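PDB 5JBL: prohead core protein protease from Enterobacteria phage T4, which cleaves prohead proteins as a pentameric serine protease that becomes active by autocatalytic cleavage once the prohead has been assembled. Local coordinates for residues 28-33 and 62-67; 157-162 and 187-192. The protein carries 3 engineered substitutions. All coordinates share one frame; numbering follows the deposited sequence.

Contact 1 of 2, residues 28-33 and 62-67; sequences ETWGQP and IFLQAE. Engineered in segment 62-67: L64 (natural residue Met).
The indole of W30 lies with one face against the backbone of strand 53-65: L64 CA sits 3.8 Å from the centroid of the five-membered ring and 10° off its normal, a CH-pi contact, with Q65 N nearer the rim. On that same face two carbonyl oxygens stand over the indole's ends: F63 O 3.0 Å from W30 CD1, Q65 O 3.3 Å from W30 CH2. The opposite face carries CB of E28. With CG of W30 anti to its carbonyl carbon (chi1 -60°), the indole lies lengthwise along F63-L64-Q65. Q65 slides past the six-membered ring in the reverse direction, its CB 3.7 Å from W30 CZ3, and its amide goes on to D128. P33 CG lies at the edge of the F63 ring, 4.1 Å from F63 CE1. L64, engineered from Met, touches the indole with CB and CG; with F63 it forms a beta bulge opposite V129. One water donates to both W30 O and I62 O. Apart from that bridge the segments meet by van der Waals and CH-pi contact; the sandwiched indole, its N-H bonded to S160 OG, is fixed in rotation next to active-site position A159, just after the inferred cleavage site E28-T29.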
loop_
_atom_site.group_PDB
_atom_site.type_symbol
_atom_site.label_atom_id
_atom_site.label_comp_id
_atom_site.label_asym_id
_atom_site.label_seq_id
_atom_site.Cartn_x
_atom_site.Cartn_y
_atom_site.Cartn_z
ATOM N N GLU C 28 -4.887 11.782 -24.188
ATOM C CA GLU C 28 -3.857 11.937 -25.205
ATOM C C GLU C 28 -2.492 11.766 -24.571
ATOM O O GLU C 28 -2.285 12.173 -23.431
ATOM C CB GLU C 28 -3.925 13.309 -25.867
ATOM C CG GLU C 28 -5.327 13.802 -26.176
ATOM C CD GLU C 28 -6.042 12.988 -27.245
ATOM O OE1 GLU C 28 -5.383 12.219 -27.980
ATOM O OE2 GLU C 28 -7.281 13.116 -27.346
ATOM N N THR C 29 -1.566 11.156 -25.303
ATOM C CA THR C 29 -0.161 11.184 -24.930
ATOM C C THR C 29 0.563 12.204 -25.804
ATOM O O THR C 29 0.254 12.358 -26.990
ATOM C CB THR C 29 0.474 9.799 -25.068
ATOM O OG1 THR C 29 0.293 9.330 -26.413
ATOM C CG2 THR C 29 -0.176 8.837 -24.106
ATOM N N TRP C 30 1.502 12.928 -25.203
ATOM C CA TRP C 30 2.167 14.029 -25.887
ATOM C C TRP C 30 3.691 13.932 -25.863
ATOM O O TRP C 30 4.360 14.912 -26.202
ATOM C CB TRP C 30 1.744 15.366 -25.280
ATOM C CG TRP C 30 0.285 15.659 -25.356
ATOM C CD1 TRP C 30 -0.612 15.621 -24.321
ATOM C CD2 TRP C 30 -0.453 16.075 -26.512
ATOM N NE1 TRP C 30 -1.868 15.982 -24.769
ATOM C CE2 TRP C 30 -1.797 16.259 -26.108
ATOM C CE3 TRP C 30 -0.120 16.270 -27.862
ATOM C CZ2 TRP C 30 -2.797 16.658 -26.994
ATOM C CZ3 TRP C 30 -1.116 16.661 -28.740
ATOM C CH2 TRP C 30 -2.443 16.845 -28.300
ATOM N N GLY C 31 4.261 12.807 -25.455
ATOM C CA GLY C 31 5.702 12.641 -25.505
ATOM C C GLY C 31 6.384 13.011 -24.210
ATOM O O GLY C 31 5.767 13.158 -23.154
ATOM N N GLN C 32 7.710 13.150 -24.295
ATOM C CA GLN C 32 8.523 13.398 -23.108
ATOM C C GLN C 32 8.884 14.868 -23.053
ATOM O O GLN C 32 9.510 15.377 -24.001
ATOM C CB GLN C 32 9.792 12.556 -23.123
ATOM C CG GLN C 32 9.585 11.055 -23.022
ATOM C CD GLN C 32 10.876 10.301 -23.292
ATOM O OE1 GLN C 32 11.490 10.496 -24.333
ATOM N NE2 GLN C 32 11.307 9.461 -22.346
ATOM N N PRO C 33 8.494 15.588 -22.011
ATOM C CA PRO C 33 8.919 16.986 -21.895
ATOM C C PRO C 33 10.432 17.065 -21.752
ATOM O O PRO C 33 11.056 16.250 -21.066
ATOM C CB PRO C 33 8.201 17.478 -20.634
ATOM C CG PRO C 33 7.148 16.498 -20.349
ATOM C CD PRO C 33 7.486 15.203 -21.013
ATOM N N ILE C 62 6.772 20.714 -23.281
ATOM C CA ILE C 62 5.524 20.637 -24.032
ATOM C C ILE C 62 4.557 19.705 -23.320
ATOM O O ILE C 62 4.851 18.521 -23.101
ATOM C CB ILE C 62 5.781 20.176 -25.471
ATOM C CG1 ILE C 62 6.538 21.270 -26.230
ATOM C CG2 ILE C 62 4.469 19.808 -26.161
ATOM C CD1 ILE C 62 6.997 20.855 -27.612
ATOM N N PHE C 63 3.389 20.233 -22.961
ATOM C CA PHE C 63 2.365 19.414 -22.330
ATOM C C PHE C 63 1.207 19.070 -23.259
ATOM O O PHE C 63 0.562 18.048 -23.048
ATOM C CB PHE C 63 1.798 20.115 -21.087
ATOM C CG PHE C 63 2.733 20.137 -19.886
ATOM C CD1 PHE C 63 3.920 19.427 -19.879
ATOM C CD2 PHE C 63 2.401 20.887 -18.764
ATOM C CE1 PHE C 63 4.772 19.452 -18.766
ATOM C CE2 PHE C 63 3.228 20.919 -17.652
ATOM C CZ PHE C 63 4.422 20.194 -17.648
ATOM N N LEU C 64 0.914 19.910 -24.249
ATOM C CA LEU C 64 -0.122 19.659 -25.244
ATOM C C LEU C 64 0.272 20.365 -26.535
ATOM O O LEU C 64 1.072 21.307 -26.531
ATOM C CB LEU C 64 -1.507 20.156 -24.790
ATOM C CG LEU C 64 -2.115 19.594 -23.500
ATOM C CD1 LEU C 64 -1.750 20.486 -22.323
ATOM C CD2 LEU C 64 -3.616 19.440 -23.619
ATOM N N GLN C 65 -0.308 19.915 -27.643
ATOM C CA GLN C 65 -0.001 20.484 -28.951
ATOM C C GLN C 65 -1.262 20.670 -29.771
ATOM O O GLN C 65 -2.074 19.748 -29.872
ATOM C CB GLN C 65 0.958 19.595 -29.725
ATOM C CG GLN C 65 2.302 19.453 -29.075
ATOM C CD GLN C 65 3.227 18.614 -29.905
ATOM O OE1 GLN C 65 3.161 17.388 -29.868
ATOM N NE2 GLN C 65 4.070 19.267 -30.700
ATOM N N ALA C 66 -1.394 21.848 -30.386
ATOM C CA ALA C 66 -2.476 22.169 -31.302
ATOM C C ALA C 66 -2.020 21.978 -32.742
ATOM O O ALA C 66 -0.825 22.017 -33.050
ATOM C CB ALA C 66 -2.941 23.620 -31.110
ATOM N N GLU C 67 -3.000 21.752 -33.616
ATOM C CA GLU C 67 -2.819 21.807 -35.070
ATOM C C GLU C 67 -1.838 20.752 -35.571
ATOM O O GLU C 67 -1.196 20.934 -36.604
ATOM C CB GLU C 67 -2.371 23.201 -35.515
ATOM C CG GLU C 67 -3.354 24.309 -35.192
ATOM C CD GLU C 67 -4.636 24.222 -36.007
ATOM O OE1 GLU C 67 -4.629 23.583 -37.085
ATOM O OE2 GLU C 67 -5.652 24.806 -35.571
HETATM O O HOH W 1 5.982 16.490 -24.500
#

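Contact 2 of 2, residues 157-162 and 187-192. Engineered in segment 157-162: A159 (natural residue Ser).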
loop_
_atom_site.group_PDB
_atom_site.type_symbol
_atom_site.label_atom_id
_atom_site.label_comp_id
_atom_site.label_asym_id
_atom_site.label_seq_id
_atom_site.Cartn_x
_atom_site.Cartn_y
_atom_site.Cartn_z
ATOM N N GLY C 157 6.843 10.297 -20.010
ATOM C CA GLY C 157 5.938 10.946 -20.936
ATOM C C GLY C 157 4.837 11.643 -20.166
ATOM O O GLY C 157 4.680 11.463 -18.947
ATOM N N VAL C 158 4.074 12.477 -20.869
ATOM C CA VAL C 158 2.928 13.119 -20.240
ATOM C C VAL C 158 1.681 12.789 -21.046
ATOM O O VAL C 158 1.730 12.528 -22.252
ATOM C CB VAL C 158 3.086 14.649 -20.068
ATOM C CG1 VAL C 158 4.204 14.947 -19.088
ATOM C CG2 VAL C 158 3.310 15.351 -21.435
ATOM N N ALA C 159 0.553 12.782 -20.350
ATOM C CA ALA C 159 -0.744 12.580 -20.968
ATOM C C ALA C 159 -1.700 13.621 -20.425
ATOM O O ALA C 159 -1.592 14.023 -19.260
ATOM C CB ALA C 159 -1.314 11.171 -20.670
ATOM N N SER C 160 -2.654 14.029 -21.260
ATOM C CA SER C 160 -3.728 14.910 -20.823
ATOM C C SER C 160 -5.039 14.140 -20.849
ATOM O O SER C 160 -5.161 13.123 -21.536
ATOM C CB SER C 160 -3.824 16.172 -21.704
ATOM O OG SER C 160 -4.080 15.843 -23.071
ATOM N N ARG C 161 -6.004 14.619 -20.061
ATOM C CA ARG C 161 -7.362 14.091 -20.024
ATOM C C ARG C 161 -8.369 15.204 -20.292
ATOM O O ARG C 161 -8.204 16.337 -19.830
ATOM C CB ARG C 161 -7.675 13.436 -18.668
ATOM C CG ARG C 161 -6.846 12.211 -18.335
ATOM C CD ARG C 161 -7.352 11.562 -17.058
ATOM N NE ARG C 161 -6.455 11.793 -15.941
ATOM C CZ ARG C 161 -6.793 11.676 -14.666
ATOM N NH1 ARG C 161 -8.036 11.352 -14.326
ATOM N NH2 ARG C 161 -5.881 11.892 -13.728
ATOM N N GLY C 162 -9.427 14.888 -21.028
ATOM C CA GLY C 162 -10.431 15.904 -21.262
ATOM C C GLY C 162 -11.721 15.264 -21.715
ATOM O O GLY C 162 -11.812 14.043 -21.868
ATOM N N ASP C 187 -0.796 13.921 -16.668
ATOM C CA ASP C 187 -0.441 12.722 -15.924
ATOM C C ASP C 187 0.929 12.253 -16.406
ATOM O O ASP C 187 1.224 12.320 -17.607
ATOM C CB ASP C 187 -1.438 11.572 -16.153
ATOM C CG ASP C 187 -2.812 11.845 -15.594
ATOM O OD1 ASP C 187 -2.931 12.327 -14.441
ATOM O OD2 ASP C 187 -3.790 11.526 -16.305
ATOM N N ALA C 188 1.755 11.729 -15.501
ATOM C CA ALA C 188 3.000 11.109 -15.941
ATOM C C ALA C 188 2.729 9.672 -16.369
ATOM O O ALA C 188 2.065 8.910 -15.656
ATOM C CB ALA C 188 4.057 11.163 -14.834
ATOM N N VAL C 189 3.228 9.302 -17.553
ATOM C CA VAL C 189 2.912 8.014 -18.157
ATOM C C VAL C 189 4.158 7.412 -18.779
ATOM O O VAL C 189 5.109 8.110 -19.129
ATOM C CB VAL C 189 1.782 8.121 -19.212
ATOM C CG1 VAL C 189 0.514 8.584 -18.554
ATOM C CG2 VAL C 189 2.173 9.096 -20.353
ATOM N N TRP C 190 4.139 6.091 -18.919
ATOM C CA TRP C 190 5.212 5.390 -19.605
ATOM C C TRP C 190 4.970 5.484 -21.105
ATOM O O TRP C 190 3.899 5.100 -21.590
ATOM C CB TRP C 190 5.283 3.936 -19.146
ATOM C CG TRP C 190 6.381 3.198 -19.819
ATOM C CD1 TRP C 190 7.711 3.245 -19.515
ATOM C CD2 TRP C 190 6.257 2.326 -20.938
ATOM N NE1 TRP C 190 8.418 2.439 -20.356
ATOM C CE2 TRP C 190 7.552 1.867 -21.251
ATOM C CE3 TRP C 190 5.178 1.885 -21.707
ATOM C CZ2 TRP C 190 7.795 0.991 -22.300
ATOM C CZ3 TRP C 190 5.420 1.013 -22.745
ATOM C CH2 TRP C 190 6.719 0.572 -23.032
ATOM N N GLY C 191 5.957 5.996 -21.837
ATOM C CA GLY C 191 5.778 6.314 -23.236
ATOM C C GLY C 191 5.717 5.088 -24.121
ATOM O O GLY C 191 6.628 4.253 -24.138
ATOM N N PRO C 192 4.628 4.968 -24.895
ATOM C CA PRO C 192 4.300 3.777 -25.691
ATOM C C PRO C 192 5.234 3.562 -26.877
ATOM O O PRO C 192 5.275 2.442 -27.392
ATOM C CB PRO C 192 2.871 4.063 -26.168
ATOM C CG PRO C 192 2.779 5.552 -26.201
ATOM C CD PRO C 192 3.618 6.032 -25.047
#
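G157, A159 and their partners V189 and D187 form two antiparallel hydrogen-bonded pairs, with the non-hydrogen-bonded pair V158-A188 between them, and the short strand axes run at 134° to each other. This antiparallel beta pairing within the mixed sheet holds the active-site position A159, engineered from the natural serine. D187 N to A159 O is the shortest of the four backbone hydrogen bonds between the strands at 2.7 Å. V158 CA and A188 CA add C-H...O contacts to D187 O and G157 O. On their common sheet face, A159 CB rests 3.8 Å from V189 CG1. R161 reaches D187 by a bend at chi3 (-107°), which brings its guanidinium side-on to the carboxylate, the planes only 29° apart. E101 is a second partner for both groups, through its carboxylate to R161 and its backbone N to D187, whose side chain also touches A104, the other active-site position, likewise changed in this structure. The salt bridge uses syn lone pairs on both oxygens: R161 NE donates to D187 OD2 at 2.7 Å, that oxygen tilted from the guanidinium plane, and R161 NH2 makes a nearly straight 3.1 Å bond to D187 OD1, in that plane.

How the contacts relate
Contact 1 closes before contact 2 opens along the chain, yet their centres lie only 9 Å apart. Strand 157-168 is the common element: in the mixed sheet it pairs antiparallel with both 24-29 and 181-189. Strand 53-65 belongs instead to the antiparallel sheet, so contact 1 brings the chain leaving strand 24-29 against the other sheet, whereas contact 2 stays inside one. They touch directly where E28 O meets S160 N at 2.9 Å and where P33 CG packs on V158 CG1 at 3.6 Å. The N-terminal segment with its inferred cleavage site therefore runs beside the active-site position A159, in keeping with an N-terminus that blocks the catalytic centre.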